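Local coordinates for MlnE (Bacillus amyloliquefaciens subsp. plantarum, PDB 5D2E), which forms the N-terminal B-type ketoreductase of a longer polyketide synthase in the macrolactin assembly line, binding NADP and probably using its reduced form to reduce beta-keto groups, at residues F159-M163 with N202-C207; K196-E201 with V412-Q418; S267-K271 with F484-S489; E353-H359 with E398-V404; Y175-E181 with A210-F216. All blocks are in the same frame, centred on the assembly; numbering follows the deposited sequence.

The chain pairs two Rossmann-like halves, and the five contacts sample both and the seam between them. Contacts 1 and 5 lie in the first half and share strand 205-214: contact 1 buries phenylalanine, methionine and cysteine between helix and strand, while contact 5 zips the same strand to 171-180, with polar side chains, some of them buried, alongside the backbone bonds. Contact 4 is a parallel strand pairing in the NADP-binding half, mostly buried and largely apolar. Contact 3, partly buried, adds an aromatic cluster that touches contact 4 through F268, F402 and M488. Contact 2 lies at the surface, joins the halves mainly by hydrogen bonds, and adjoins contact 1 along helix 186-201.

Contact 1: F159-M163 with N202-C207; sequences FQAFM and NPNFTC
F205 fills the space between helix 159-163 and the start of the strand at 205-207, whose short axes run nearly antiparallel (158°, closest approach 12.8 Å). F159 lies opposite F205 (CA to CA 9.3 Å) and M163 opposite N202 (9.2 Å). A type I turn from N202 to F205 sets up the strand: F205 N donates to N202 O (2.9 Å), and N202 OD1 accepts from N204 N (3.1 Å), an Asx turn suited to asparagine. F205, chi1 m, sends its ring towards the helix. Such helix-on-sheet packing is characteristic of the Rossmann-like alpha/beta layers of this half, where F159 also touches strand 171-180 and helix 186-201. F159 (m) meets F205 obliquely, centroids 5.7 Å apart and CD1 3.7 Å from F205 CD2; its CZ lies 4.0 Å from C207 SG. M163, long and flexible (m, t, m), brings CG to 3.6 Å from F205 CE2 and SD to 5.0 Å from the F205 ring centroid, a Met-aromatic contact.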
# COMPACT_ATOMS: atom_id res chain seq x y z
N PHE A 159 6.21 16.98 -5.67
CA PHE A 159 6.74 16.46 -6.93
C PHE A 159 6.08 17.15 -8.13
O PHE A 159 6.75 17.48 -9.08
CB PHE A 159 6.52 14.98 -7.06
CG PHE A 159 7.42 14.17 -6.23
CD1 PHE A 159 8.78 14.21 -6.45
CD2 PHE A 159 6.92 13.28 -5.28
CE1 PHE A 159 9.65 13.44 -5.70
CE2 PHE A 159 7.79 12.50 -4.54
CZ PHE A 159 9.14 12.58 -4.74
N GLN A 160 4.79 17.42 -8.06
CA GLN A 160 4.17 18.06 -9.16
C GLN A 160 4.75 19.48 -9.37
O GLN A 160 5.02 19.87 -10.50
CB GLN A 160 2.68 18.08 -8.99
CG GLN A 160 1.97 18.27 -10.29
CD GLN A 160 0.45 18.20 -10.14
OE1 GLN A 160 -0.16 19.12 -9.59
NE2 GLN A 160 -0.18 17.16 -10.73
N ALA A 161 4.87 20.24 -8.30
CA ALA A 161 5.44 21.59 -8.36
C ALA A 161 6.86 21.53 -8.84
O ALA A 161 7.26 22.38 -9.67
CB ALA A 161 5.38 22.27 -6.99
N PHE A 162 7.67 20.58 -8.30
CA PHE A 162 9.06 20.52 -8.72
C PHE A 162 9.17 20.26 -10.22
O PHE A 162 10.06 20.83 -10.87
CB PHE A 162 9.85 19.44 -8.03
CG PHE A 162 10.27 19.77 -6.62
CD1 PHE A 162 9.82 20.92 -5.98
CD2 PHE A 162 11.08 18.87 -5.92
CE1 PHE A 162 10.24 21.20 -4.69
CE2 PHE A 162 11.47 19.14 -4.64
CZ PHE A 162 11.04 20.32 -4.04
N MET A 163 8.31 19.39 -10.75
CA MET A 163 8.43 19.08 -12.18
C MET A 163 7.92 20.24 -12.99
O MET A 163 8.54 20.59 -14.02
CB MET A 163 7.77 17.75 -12.52
CG MET A 163 8.60 16.61 -11.92
SD MET A 163 7.99 14.95 -12.37
CE MET A 163 6.48 15.05 -11.45
N ASN A 202 9.79 9.43 -13.30
CA ASN A 202 10.89 10.36 -13.52
C ASN A 202 12.19 9.81 -12.96
O ASN A 202 12.53 10.03 -11.78
CB ASN A 202 10.59 11.77 -13.03
CG ASN A 202 11.76 12.72 -13.32
OD1 ASN A 202 12.75 12.34 -13.97
ND2 ASN A 202 11.70 13.93 -12.76
N PRO A 203 12.96 9.09 -13.82
CA PRO A 203 14.13 8.42 -13.28
C PRO A 203 15.24 9.34 -12.80
O PRO A 203 16.14 8.90 -12.15
CB PRO A 203 14.63 7.56 -14.45
CG PRO A 203 13.46 7.38 -15.33
CD PRO A 203 12.63 8.64 -15.18
N ASN A 204 15.19 10.61 -13.13
CA ASN A 204 16.10 11.56 -12.51
C ASN A 204 15.81 11.89 -11.03
O ASN A 204 16.59 12.60 -10.41
CB ASN A 204 16.02 12.83 -13.30
CG ASN A 204 16.67 12.69 -14.66
OD1 ASN A 204 17.70 12.03 -14.82
ND2 ASN A 204 16.08 13.29 -15.61
N PHE A 205 14.66 11.45 -10.51
CA PHE A 205 14.33 11.55 -9.09
C PHE A 205 14.62 10.21 -8.40
O PHE A 205 13.85 9.25 -8.52
CB PHE A 205 12.87 11.91 -8.88
CG PHE A 205 12.49 13.32 -9.23
CD1 PHE A 205 13.44 14.30 -9.61
CD2 PHE A 205 11.16 13.68 -9.19
CE1 PHE A 205 13.01 15.60 -9.89
CE2 PHE A 205 10.75 14.96 -9.48
CZ PHE A 205 11.68 15.93 -9.82
N THR A 206 15.71 10.14 -7.67
CA THR A 206 16.00 8.95 -6.92
C THR A 206 15.33 9.11 -5.56
O THR A 206 15.63 10.07 -4.79
CB THR A 206 17.50 8.78 -6.73
OG1 THR A 206 18.12 8.78 -7.99
CG2 THR A 206 17.83 7.49 -5.97
N CYS A 207 14.47 8.16 -5.22
CA CYS A 207 13.58 8.30 -4.09
C CYS A 207 13.85 7.23 -3.06
O CYS A 207 13.88 6.04 -3.37
CB CYS A 207 12.14 8.22 -4.54
SG CYS A 207 11.56 9.52 -5.61

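Contact 2: K196-E201 with V412-Q418; sequences KTVQAE and VLPNAGQ
The shortest polar link joins G417 N to E201 OE2 at 2.7 Å; E201 OE1 takes the amide of I369. Five residues earlier on the helix, extended K196 (m, t, t, t) donates from NZ to V412 O (3.0 Å), while T197 OG1 makes a weak bond to N415 O (3.4 Å). V412 O, N415 O and G417 N belong to a loop closed by a type II turn from N415 to Q418, with Q418 N bonded to N415 O (3.1 Å). Glycine suits position 417, where phi is +96°. Q418 OE1 braces the turn, accepting from N415 N and N415 ND2 at 2.8 Å. T197 lies by P414 (CA to CA 5.5 Å), E201 by A416 (5.1 Å). Compact P414 and A416 let the loop come close: P414 CG is 3.7 Å from K196 CB, A416 CB 3.8 Å from E201 CG. Helix 186-201 of the first half thus meets the loop leading, through N-cap Q418, into helix 419-437 with NADP-binding Y421: a seam between the two Rossmann-like halves.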
# COMPACT_ATOMS: atom_id res chain seq x y z
N LYS A 196 8.34 4.73 -5.31
CA LYS A 196 8.87 3.82 -6.34
C LYS A 196 8.23 4.17 -7.66
O LYS A 196 8.88 4.11 -8.69
CB LYS A 196 8.49 2.37 -6.05
CG LYS A 196 9.34 1.71 -5.01
CD LYS A 196 8.80 0.28 -4.86
CE LYS A 196 9.86 -0.63 -4.33
NZ LYS A 196 9.11 -1.70 -3.64
N THR A 197 6.96 4.55 -7.64
CA THR A 197 6.33 4.89 -8.95
C THR A 197 6.72 6.29 -9.44
O THR A 197 6.94 6.47 -10.63
CB THR A 197 4.88 4.38 -9.18
OG1 THR A 197 4.06 5.18 -10.14
CG2 THR A 197 4.21 3.91 -7.98
N VAL A 198 6.91 7.25 -8.53
CA VAL A 198 7.50 8.56 -8.95
C VAL A 198 8.83 8.31 -9.68
O VAL A 198 9.11 8.90 -10.75
CB VAL A 198 7.72 9.48 -7.74
CG1 VAL A 198 8.63 10.66 -8.06
CG2 VAL A 198 6.38 9.91 -7.18
N GLN A 199 9.67 7.47 -9.08
CA GLN A 199 10.94 7.19 -9.66
C GLN A 199 10.79 6.52 -11.07
O GLN A 199 11.58 6.79 -11.95
CB GLN A 199 11.79 6.33 -8.75
CG GLN A 199 13.25 6.29 -9.18
CD GLN A 199 14.23 5.72 -8.18
OE1 GLN A 199 15.23 5.17 -8.55
NE2 GLN A 199 13.96 5.84 -6.95
N ALA A 200 9.79 5.65 -11.24
CA ALA A 200 9.58 5.01 -12.55
C ALA A 200 9.11 6.04 -13.56
O ALA A 200 9.48 5.99 -14.73
CB ALA A 200 8.57 3.89 -12.44
N GLU A 201 8.32 7.03 -13.12
CA GLU A 201 7.87 8.10 -13.98
C GLU A 201 8.93 9.12 -14.27
O GLU A 201 8.91 9.70 -15.35
CB GLU A 201 6.67 8.78 -13.36
CG GLU A 201 5.46 7.88 -13.31
CD GLU A 201 4.25 8.53 -12.69
OE1 GLU A 201 4.23 9.79 -12.45
OE2 GLU A 201 3.30 7.75 -12.43
N VAL A 412 4.33 -3.17 -4.84
CA VAL A 412 5.69 -3.65 -4.76
C VAL A 412 6.52 -3.41 -6.00
O VAL A 412 7.70 -3.11 -5.90
CB VAL A 412 5.71 -5.17 -4.37
CG1 VAL A 412 7.14 -5.62 -4.36
CG2 VAL A 412 5.15 -5.36 -2.96
N LEU A 413 5.91 -3.55 -7.19
CA LEU A 413 6.59 -3.31 -8.43
C LEU A 413 5.66 -2.38 -9.21
O LEU A 413 4.84 -2.83 -10.05
CB LEU A 413 6.72 -4.65 -9.17
CG LEU A 413 7.46 -5.81 -8.48
CD1 LEU A 413 7.10 -7.14 -9.16
CD2 LEU A 413 8.96 -5.59 -8.50
N PRO A 414 5.73 -1.08 -8.95
CA PRO A 414 4.68 -0.32 -9.67
C PRO A 414 5.04 0.05 -11.08
O PRO A 414 6.15 -0.16 -11.53
CB PRO A 414 4.44 0.92 -8.81
CG PRO A 414 5.67 1.03 -7.96
CD PRO A 414 6.25 -0.35 -7.79
N ASN A 415 4.03 0.44 -11.82
CA ASN A 415 4.27 0.96 -13.13
C ASN A 415 3.91 2.38 -13.11
O ASN A 415 3.00 2.82 -12.37
CB ASN A 415 3.45 0.19 -14.19
CG ASN A 415 3.73 -1.30 -14.10
OD1 ASN A 415 4.69 -1.78 -14.70
ND2 ASN A 415 2.98 -2.01 -13.24
N ALA A 416 4.63 3.08 -13.96
CA ALA A 416 4.33 4.44 -14.27
C ALA A 416 2.82 4.67 -14.42
O ALA A 416 2.12 3.91 -15.09
CB ALA A 416 5.12 4.82 -15.52
N GLY A 417 2.28 5.71 -13.79
CA GLY A 417 0.85 5.97 -13.88
C GLY A 417 -0.03 5.44 -12.74
O GLY A 417 -1.17 5.83 -12.63
N GLN A 418 0.53 4.63 -11.86
CA GLN A 418 -0.29 4.00 -10.82
C GLN A 418 0.13 4.48 -9.43
O GLN A 418 0.02 3.71 -8.47
CB GLN A 418 -0.03 2.51 -10.83
CG GLN A 418 -0.13 1.80 -12.16
CD GLN A 418 0.14 0.30 -11.96
OE1 GLN A 418 1.31 -0.18 -11.84
NE2 GLN A 418 -0.94 -0.45 -11.89

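Contact 3: S267-K271 with F484-S489; sequences SFSVK and FQDSMS
Extended chain leading into the NADP-binding Rossmann-like half packs here across the last turns of helix 477-488 in an aromatic and Met-aromatic cluster. S267, small and polar, sits at the exposed end, its CA 5.6 Å from that of S489. F268 follows with phi/psi of -75/139° and chi1 t, so that its large ring drops towards the helix and supplies the largest share of the buried surface. Helix residue F484, also chi1 t, offers its edge to the F268 face in an offset edge-to-face pair: centroids are 5.7 Å apart, planes at 88°, and F268 CE2 lies 3.9 Å from F484 CE2. One helical turn on, M488 (m, m, m) places CG over one face of the F268 ring, SD 5.1 Å from its centroid and CE 3.6 Å from F268 CE1. The backbone of F268 is held too: Q485 NE2 donates to F268 O at 2.6 Å (163°), an apt use of an amide, since Q485 OE1 bonds Y292 OH. Beyond F268 the chain leaves the helix. S269 points away, and its hydroxyl reaches forward to the next residue, S269 OG donating to V270 O at 2.7 Å.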
# COMPACT_ATOMS: atom_id res chain seq x y z
N SER A 267 -5.99 -26.53 5.34
CA SER A 267 -6.87 -26.45 4.14
C SER A 267 -8.21 -25.65 4.27
O SER A 267 -9.20 -26.13 4.82
CB SER A 267 -7.20 -27.84 3.65
OG SER A 267 -7.86 -27.76 2.41
N PHE A 268 -8.24 -24.47 3.65
CA PHE A 268 -9.30 -23.47 3.87
C PHE A 268 -10.66 -23.76 3.22
O PHE A 268 -10.76 -24.14 2.05
CB PHE A 268 -8.81 -22.10 3.30
CG PHE A 268 -9.87 -21.04 3.33
CD1 PHE A 268 -10.15 -20.35 4.48
CD2 PHE A 268 -10.64 -20.78 2.20
CE1 PHE A 268 -11.15 -19.39 4.51
CE2 PHE A 268 -11.65 -19.83 2.23
CZ PHE A 268 -11.91 -19.14 3.38
N SER A 269 -11.71 -23.48 3.96
CA SER A 269 -13.07 -23.53 3.44
C SER A 269 -13.97 -22.63 4.23
O SER A 269 -13.81 -22.47 5.45
CB SER A 269 -13.69 -24.92 3.52
OG SER A 269 -14.96 -24.88 2.86
N VAL A 270 -14.92 -22.02 3.53
CA VAL A 270 -16.03 -21.38 4.22
C VAL A 270 -16.89 -22.49 4.82
O VAL A 270 -16.73 -23.65 4.46
CB VAL A 270 -16.83 -20.47 3.27
CG1 VAL A 270 -16.05 -19.18 3.05
CG2 VAL A 270 -17.14 -21.20 1.98
N LYS A 271 -17.74 -22.10 5.76
CA LYS A 271 -18.50 -23.01 6.60
C LYS A 271 -19.95 -22.96 6.20
O LYS A 271 -20.50 -21.88 5.90
CB LYS A 271 -18.54 -22.54 8.08
CG LYS A 271 -17.26 -22.26 8.82
CD LYS A 271 -17.62 -21.30 10.00
CE LYS A 271 -16.66 -21.38 11.20
NZ LYS A 271 -15.26 -21.76 10.85
N PHE A 484 -5.14 -18.23 -3.93
CA PHE A 484 -5.89 -17.79 -2.78
C PHE A 484 -6.03 -18.91 -1.79
O PHE A 484 -5.74 -18.76 -0.61
CB PHE A 484 -7.25 -17.35 -3.22
CG PHE A 484 -8.21 -17.16 -2.09
CD1 PHE A 484 -8.18 -16.00 -1.35
CD2 PHE A 484 -9.14 -18.15 -1.75
CE1 PHE A 484 -9.03 -15.81 -0.33
CE2 PHE A 484 -10.00 -17.95 -0.71
CZ PHE A 484 -9.93 -16.78 0.02
N GLN A 485 -6.47 -20.06 -2.29
CA GLN A 485 -6.57 -21.27 -1.48
C GLN A 485 -5.27 -21.60 -0.79
O GLN A 485 -5.25 -21.85 0.43
CB GLN A 485 -7.05 -22.44 -2.40
CG GLN A 485 -7.60 -23.64 -1.72
CD GLN A 485 -8.80 -23.36 -0.83
OE1 GLN A 485 -9.79 -22.70 -1.20
NE2 GLN A 485 -8.74 -23.93 0.37
N ASP A 486 -4.15 -21.56 -1.50
CA ASP A 486 -2.87 -21.84 -0.87
C ASP A 486 -2.51 -20.76 0.19
O ASP A 486 -2.05 -21.06 1.29
CB ASP A 486 -1.76 -21.81 -1.90
CG ASP A 486 -0.44 -22.37 -1.37
OD1 ASP A 486 -0.34 -22.79 -0.19
OD2 ASP A 486 0.53 -22.38 -2.17
N SER A 487 -2.69 -19.51 -0.21
CA SER A 487 -2.36 -18.35 0.64
C SER A 487 -3.07 -18.45 1.97
O SER A 487 -2.48 -18.21 3.00
CB SER A 487 -2.77 -17.08 -0.06
OG SER A 487 -1.90 -16.89 -1.14
N MET A 488 -4.33 -18.86 1.95
CA MET A 488 -5.13 -18.91 3.14
C MET A 488 -4.68 -19.98 4.15
O MET A 488 -5.04 -19.89 5.31
CB MET A 488 -6.60 -19.12 2.78
CG MET A 488 -7.27 -17.96 2.09
SD MET A 488 -7.34 -16.44 3.11
CE MET A 488 -8.56 -16.91 4.32
N SER A 489 -3.88 -20.95 3.72
CA SER A 489 -3.46 -22.05 4.56
C SER A 489 -2.05 -21.75 5.10
O SER A 489 -1.49 -22.52 5.88
CB SER A 489 -3.46 -23.36 3.73
OG SER A 489 -2.25 -23.43 2.94

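Contact 4: E353-H359 with E398-V404; sequences ELNGILH and EPLDFFV
Two parallel strands of the NADP-binding half's central sheet meet here, and H359, at the end of strand 356-359, lies close to the cofactor-binding residues I334 and K384. The strand axes are 4.8 Å apart and inclined by only 4°, with I357 beside F403 and L358 beside V404 (CA to CA 4.8 and 4.9 Å). I357 bonds to the two residues flanking F403, its N donating to F402 O (3.0 Å) and its O accepting from V404 N (2.8 Å); H359 N then bonds V404 O (2.8 Å). Before the strands, D401 N reaches N355 O (2.8 Å) and L354 N reaches E398 OE1 (3.3 Å). As expected of the doubly wound Rossmann fold, apolar side chains suit both faces because helices cover each: L358, F402 and V404 meet helix 477-488, while F403 meets helix 386-394. L358 CD2 is 3.7 Å from V404 CB, and I357 CD1 4.0 Å from F403 CD2. F402 adopts chi1 p, which lays its ring over G356, CA 3.9 Å from the centroid; a CB there would clash, so glycine fits. A water donates to P399 O (2.6 Å) and D401 OD2 (2.8 Å). The imidazole of H359 bonds T279 OG1 through ND1.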
# COMPACT_ATOMS: atom_id res chain seq x y z
N GLU A 353 -24.87 -12.64 12.41
CA GLU A 353 -23.42 -12.35 12.53
C GLU A 353 -22.69 -12.34 11.19
O GLU A 353 -23.26 -12.73 10.16
CB GLU A 353 -22.73 -13.38 13.43
CG GLU A 353 -22.71 -14.78 12.85
CD GLU A 353 -22.15 -15.76 13.86
OE1 GLU A 353 -22.31 -15.49 15.09
OE2 GLU A 353 -21.57 -16.78 13.44
N LEU A 354 -21.43 -11.92 11.24
CA LEU A 354 -20.53 -11.90 10.06
C LEU A 354 -19.33 -12.77 10.38
O LEU A 354 -18.71 -12.61 11.39
CB LEU A 354 -20.08 -10.47 9.75
CG LEU A 354 -19.17 -10.25 8.55
CD1 LEU A 354 -19.77 -10.73 7.23
CD2 LEU A 354 -18.90 -8.77 8.47
N ASN A 355 -19.01 -13.68 9.49
CA ASN A 355 -17.88 -14.59 9.69
C ASN A 355 -16.73 -14.34 8.78
O ASN A 355 -15.74 -15.03 8.91
CB ASN A 355 -18.31 -16.03 9.43
CG ASN A 355 -19.56 -16.41 10.22
OD1 ASN A 355 -20.60 -16.70 9.63
ND2 ASN A 355 -19.48 -16.28 11.55
N GLY A 356 -16.83 -13.43 7.81
CA GLY A 356 -15.66 -13.23 6.92
C GLY A 356 -15.85 -12.05 5.99
O GLY A 356 -17.00 -11.80 5.61
N ILE A 357 -14.74 -11.37 5.63
CA ILE A 357 -14.75 -10.24 4.69
C ILE A 357 -13.66 -10.50 3.63
O ILE A 357 -12.48 -10.76 3.99
CB ILE A 357 -14.49 -8.91 5.37
CG1 ILE A 357 -15.56 -8.65 6.37
CG2 ILE A 357 -14.35 -7.74 4.36
CD1 ILE A 357 -15.39 -7.37 7.13
N LEU A 358 -14.04 -10.34 2.34
CA LEU A 358 -13.13 -10.24 1.22
C LEU A 358 -13.31 -8.83 0.71
O LEU A 358 -14.42 -8.42 0.35
CB LEU A 358 -13.46 -11.20 0.08
CG LEU A 358 -13.37 -12.69 0.30
CD1 LEU A 358 -13.66 -13.41 -1.00
CD2 LEU A 358 -11.97 -13.12 0.78
N HIS A 359 -12.23 -8.06 0.77
CA HIS A 359 -12.32 -6.61 0.42
C HIS A 359 -11.75 -6.40 -0.94
O HIS A 359 -10.54 -6.31 -1.11
CB HIS A 359 -11.61 -5.80 1.50
CG HIS A 359 -11.60 -4.32 1.28
ND1 HIS A 359 -12.66 -3.61 0.77
CD2 HIS A 359 -10.62 -3.41 1.51
CE1 HIS A 359 -12.35 -2.32 0.74
NE2 HIS A 359 -11.11 -2.19 1.19
N GLU A 398 -17.11 -8.54 15.50
CA GLU A 398 -17.63 -9.70 14.83
C GLU A 398 -16.65 -10.86 14.86
O GLU A 398 -15.41 -10.66 14.85
CB GLU A 398 -18.09 -9.35 13.40
CG GLU A 398 -19.26 -8.36 13.38
CD GLU A 398 -20.49 -8.88 14.13
OE1 GLU A 398 -20.88 -10.02 13.84
OE2 GLU A 398 -21.02 -8.18 15.01
N PRO A 399 -17.19 -12.09 14.94
CA PRO A 399 -16.34 -13.28 15.05
C PRO A 399 -15.80 -13.67 13.65
O PRO A 399 -16.22 -14.70 13.06
CB PRO A 399 -17.33 -14.34 15.60
CG PRO A 399 -18.65 -13.95 14.88
CD PRO A 399 -18.64 -12.44 14.91
N LEU A 400 -14.92 -12.83 13.09
CA LEU A 400 -14.47 -13.08 11.73
C LEU A 400 -13.50 -14.24 11.76
O LEU A 400 -12.56 -14.29 12.55
CB LEU A 400 -13.79 -11.84 11.10
CG LEU A 400 -14.58 -10.55 11.07
CD1 LEU A 400 -13.79 -9.40 10.40
CD2 LEU A 400 -15.91 -10.72 10.33
N ASP A 401 -13.69 -15.15 10.85
CA ASP A 401 -12.70 -16.16 10.54
C ASP A 401 -11.61 -15.62 9.64
O ASP A 401 -10.50 -16.17 9.62
CB ASP A 401 -13.37 -17.36 9.88
CG ASP A 401 -14.28 -18.13 10.87
OD1 ASP A 401 -13.80 -18.36 11.98
OD2 ASP A 401 -15.47 -18.44 10.61
N PHE A 402 -11.95 -14.62 8.81
CA PHE A 402 -10.97 -14.04 7.88
C PHE A 402 -11.34 -12.63 7.48
O PHE A 402 -12.55 -12.20 7.56
CB PHE A 402 -10.67 -14.93 6.65
CG PHE A 402 -11.87 -15.19 5.79
CD1 PHE A 402 -12.32 -14.22 4.91
CD2 PHE A 402 -12.62 -16.36 5.95
CE1 PHE A 402 -13.42 -14.40 4.13
CE2 PHE A 402 -13.75 -16.56 5.17
CZ PHE A 402 -14.16 -15.57 4.27
N PHE A 403 -10.29 -11.86 7.22
CA PHE A 403 -10.39 -10.46 6.72
C PHE A 403 -9.30 -10.41 5.68
O PHE A 403 -8.11 -10.41 6.04
CB PHE A 403 -10.15 -9.47 7.88
CG PHE A 403 -10.36 -8.00 7.53
CD1 PHE A 403 -9.39 -7.30 6.85
CD2 PHE A 403 -11.48 -7.31 7.95
CE1 PHE A 403 -9.56 -5.96 6.56
CE2 PHE A 403 -11.65 -5.96 7.69
CZ PHE A 403 -10.68 -5.27 7.01
N VAL A 404 -9.68 -10.44 4.41
CA VAL A 404 -8.74 -10.58 3.31
C VAL A 404 -8.84 -9.37 2.40
O VAL A 404 -9.92 -9.03 1.96
CB VAL A 404 -8.93 -11.86 2.47
CG1 VAL A 404 -7.89 -11.94 1.36
CG2 VAL A 404 -8.85 -13.12 3.36
O HOH W 1 -16.73 -17.26 12.76

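Contact 5: Y175-E181 with A210-F216; sequences YLYENAE and AELKSMF
Y177 takes chi1 p (65°), which swings its ring across to the neighbouring strand, where E211 CA sits over its face 4.0 Å from the centroid. Its OH bonds weakly to E211 OE1 (2.8 Å). E211, extended (t, t), suits its place because its second oxygen, OE2, accepts from N179 ND2 (3.0 Å; N179 chi1 t). On the other face L176 (m, t) sets CD2 3.8 Å from A210 CB and CB 4.0 Å from L212 CD1; all three are apolar, as befits a face covered by helix 222-233. E181 stretches out (t, t) so that OE1 accepts from F216 N (2.9 Å), and the F216 ring, chi1 m, turns a face to E181 CB. The backbones pair in parallel from L176-A210 to A180-S214, axes 4.3 Å apart and twisted by 30°. A210 N bonds Y175 O (2.9 Å), Y177 N bonds A210 O (3.2 Å), and L212 N bonds Y177 O (2.7 Å). Helix 186-201 links the two strands, completing the beta-alpha-beta crossover of a Rossmann-like fold.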
# COMPACT_ATOMS: atom_id res chain seq x y z
N TYR A 175 12.53 10.53 2.15
CA TYR A 175 11.32 10.64 2.88
C TYR A 175 11.49 9.89 4.19
O TYR A 175 11.85 8.73 4.18
CB TYR A 175 10.18 10.06 2.07
CG TYR A 175 8.97 9.70 2.85
CD1 TYR A 175 8.09 10.66 3.34
CD2 TYR A 175 8.71 8.36 3.16
CE1 TYR A 175 7.00 10.28 4.14
CE2 TYR A 175 7.62 8.00 3.95
CZ TYR A 175 6.78 8.94 4.42
OH TYR A 175 5.69 8.47 5.15
N LEU A 176 11.22 10.57 5.32
CA LEU A 176 11.33 10.05 6.67
C LEU A 176 10.02 10.10 7.40
O LEU A 176 9.26 11.03 7.27
CB LEU A 176 12.32 10.88 7.51
CG LEU A 176 13.64 11.24 6.85
CD1 LEU A 176 14.52 12.19 7.65
CD2 LEU A 176 14.37 9.96 6.57
N TYR A 177 9.77 9.06 8.20
CA TYR A 177 8.66 9.04 9.10
C TYR A 177 9.07 8.33 10.40
O TYR A 177 9.95 7.49 10.40
CB TYR A 177 7.44 8.33 8.55
CG TYR A 177 7.53 6.88 8.27
CD1 TYR A 177 8.09 6.42 7.08
CD2 TYR A 177 7.06 5.92 9.20
CE1 TYR A 177 8.15 5.07 6.79
CE2 TYR A 177 7.11 4.57 8.90
CZ TYR A 177 7.67 4.16 7.71
OH TYR A 177 7.75 2.83 7.41
N GLU A 178 8.35 8.68 11.47
CA GLU A 178 8.61 8.13 12.77
C GLU A 178 7.64 7.00 13.07
O GLU A 178 6.48 7.01 12.66
CB GLU A 178 8.42 9.15 13.86
CG GLU A 178 9.41 10.30 13.82
CD GLU A 178 9.14 11.28 14.95
OE1 GLU A 178 8.10 11.19 15.65
OE2 GLU A 178 10.01 12.09 15.16
N ASN A 179 8.17 6.05 13.81
CA ASN A 179 7.38 4.95 14.35
C ASN A 179 8.01 4.57 15.70
O ASN A 179 9.03 5.16 16.09
CB ASN A 179 7.31 3.76 13.37
CG ASN A 179 6.17 2.73 13.73
OD1 ASN A 179 5.23 3.03 14.46
ND2 ASN A 179 6.26 1.56 13.18
N ALA A 180 7.38 3.63 16.39
CA ALA A 180 7.92 3.13 17.68
C ALA A 180 7.58 1.65 17.84
O ALA A 180 6.55 1.15 17.31
CB ALA A 180 7.33 3.92 18.83
N GLU A 181 8.41 0.99 18.63
CA GLU A 181 8.18 -0.39 19.04
C GLU A 181 6.77 -0.51 19.58
O GLU A 181 6.34 0.32 20.30
CB GLU A 181 9.22 -0.79 20.09
CG GLU A 181 9.07 -2.20 20.59
CD GLU A 181 10.21 -2.57 21.52
OE1 GLU A 181 11.04 -1.70 21.86
OE2 GLU A 181 10.31 -3.77 21.87
N ALA A 210 12.62 6.03 4.71
CA ALA A 210 13.29 5.52 5.91
C ALA A 210 12.33 5.71 7.12
O ALA A 210 11.80 6.79 7.35
CB ALA A 210 14.60 6.20 6.14
N GLU A 211 12.10 4.61 7.83
CA GLU A 211 11.33 4.58 9.03
C GLU A 211 12.32 4.80 10.18
O GLU A 211 13.45 4.21 10.23
CB GLU A 211 10.64 3.22 9.19
CG GLU A 211 9.90 3.08 10.50
CD GLU A 211 9.11 1.78 10.64
OE1 GLU A 211 8.62 1.35 9.63
OE2 GLU A 211 8.90 1.25 11.72
N LEU A 212 11.96 5.73 11.02
CA LEU A 212 12.77 6.04 12.21
C LEU A 212 12.04 5.45 13.42
O LEU A 212 11.14 6.10 14.00
CB LEU A 212 12.98 7.56 12.34
CG LEU A 212 13.53 8.28 11.10
CD1 LEU A 212 13.40 9.77 11.22
CD2 LEU A 212 14.96 7.88 10.83
N LYS A 213 12.41 4.23 13.78
CA LYS A 213 11.69 3.54 14.85
C LYS A 213 12.41 3.64 16.20
O LYS A 213 13.48 3.07 16.38
CB LYS A 213 11.46 2.07 14.52
CG LYS A 213 10.57 1.39 15.56
CD LYS A 213 9.93 0.10 15.17
CE LYS A 213 10.88 -0.95 14.74
NZ LYS A 213 10.01 -2.11 14.23
N SER A 214 11.81 4.38 17.10
CA SER A 214 12.23 4.39 18.50
C SER A 214 11.88 3.05 19.16
O SER A 214 10.78 2.58 19.03
CB SER A 214 11.46 5.46 19.23
OG SER A 214 12.01 6.66 18.76
N MET A 215 12.79 2.52 19.93
CA MET A 215 12.52 1.33 20.71
C MET A 215 12.34 1.70 22.20
O MET A 215 12.80 2.77 22.65
CB MET A 215 13.71 0.39 20.54
CG MET A 215 13.98 -0.06 19.10
SD MET A 215 12.61 -0.81 18.29
CE MET A 215 12.71 -2.51 18.92
N PHE A 216 11.76 0.83 23.01
CA PHE A 216 11.63 1.14 24.44
C PHE A 216 13.05 1.25 25.02
O PHE A 216 13.96 0.49 24.68
CB PHE A 216 10.86 0.06 25.20
CG PHE A 216 9.45 -0.13 24.73
CD1 PHE A 216 8.57 0.95 24.57
CD2 PHE A 216 8.97 -1.42 24.44
CE1 PHE A 216 7.27 0.75 24.10
CE2 PHE A 216 7.67 -1.62 24.02
CZ PHE A 216 6.82 -0.53 23.85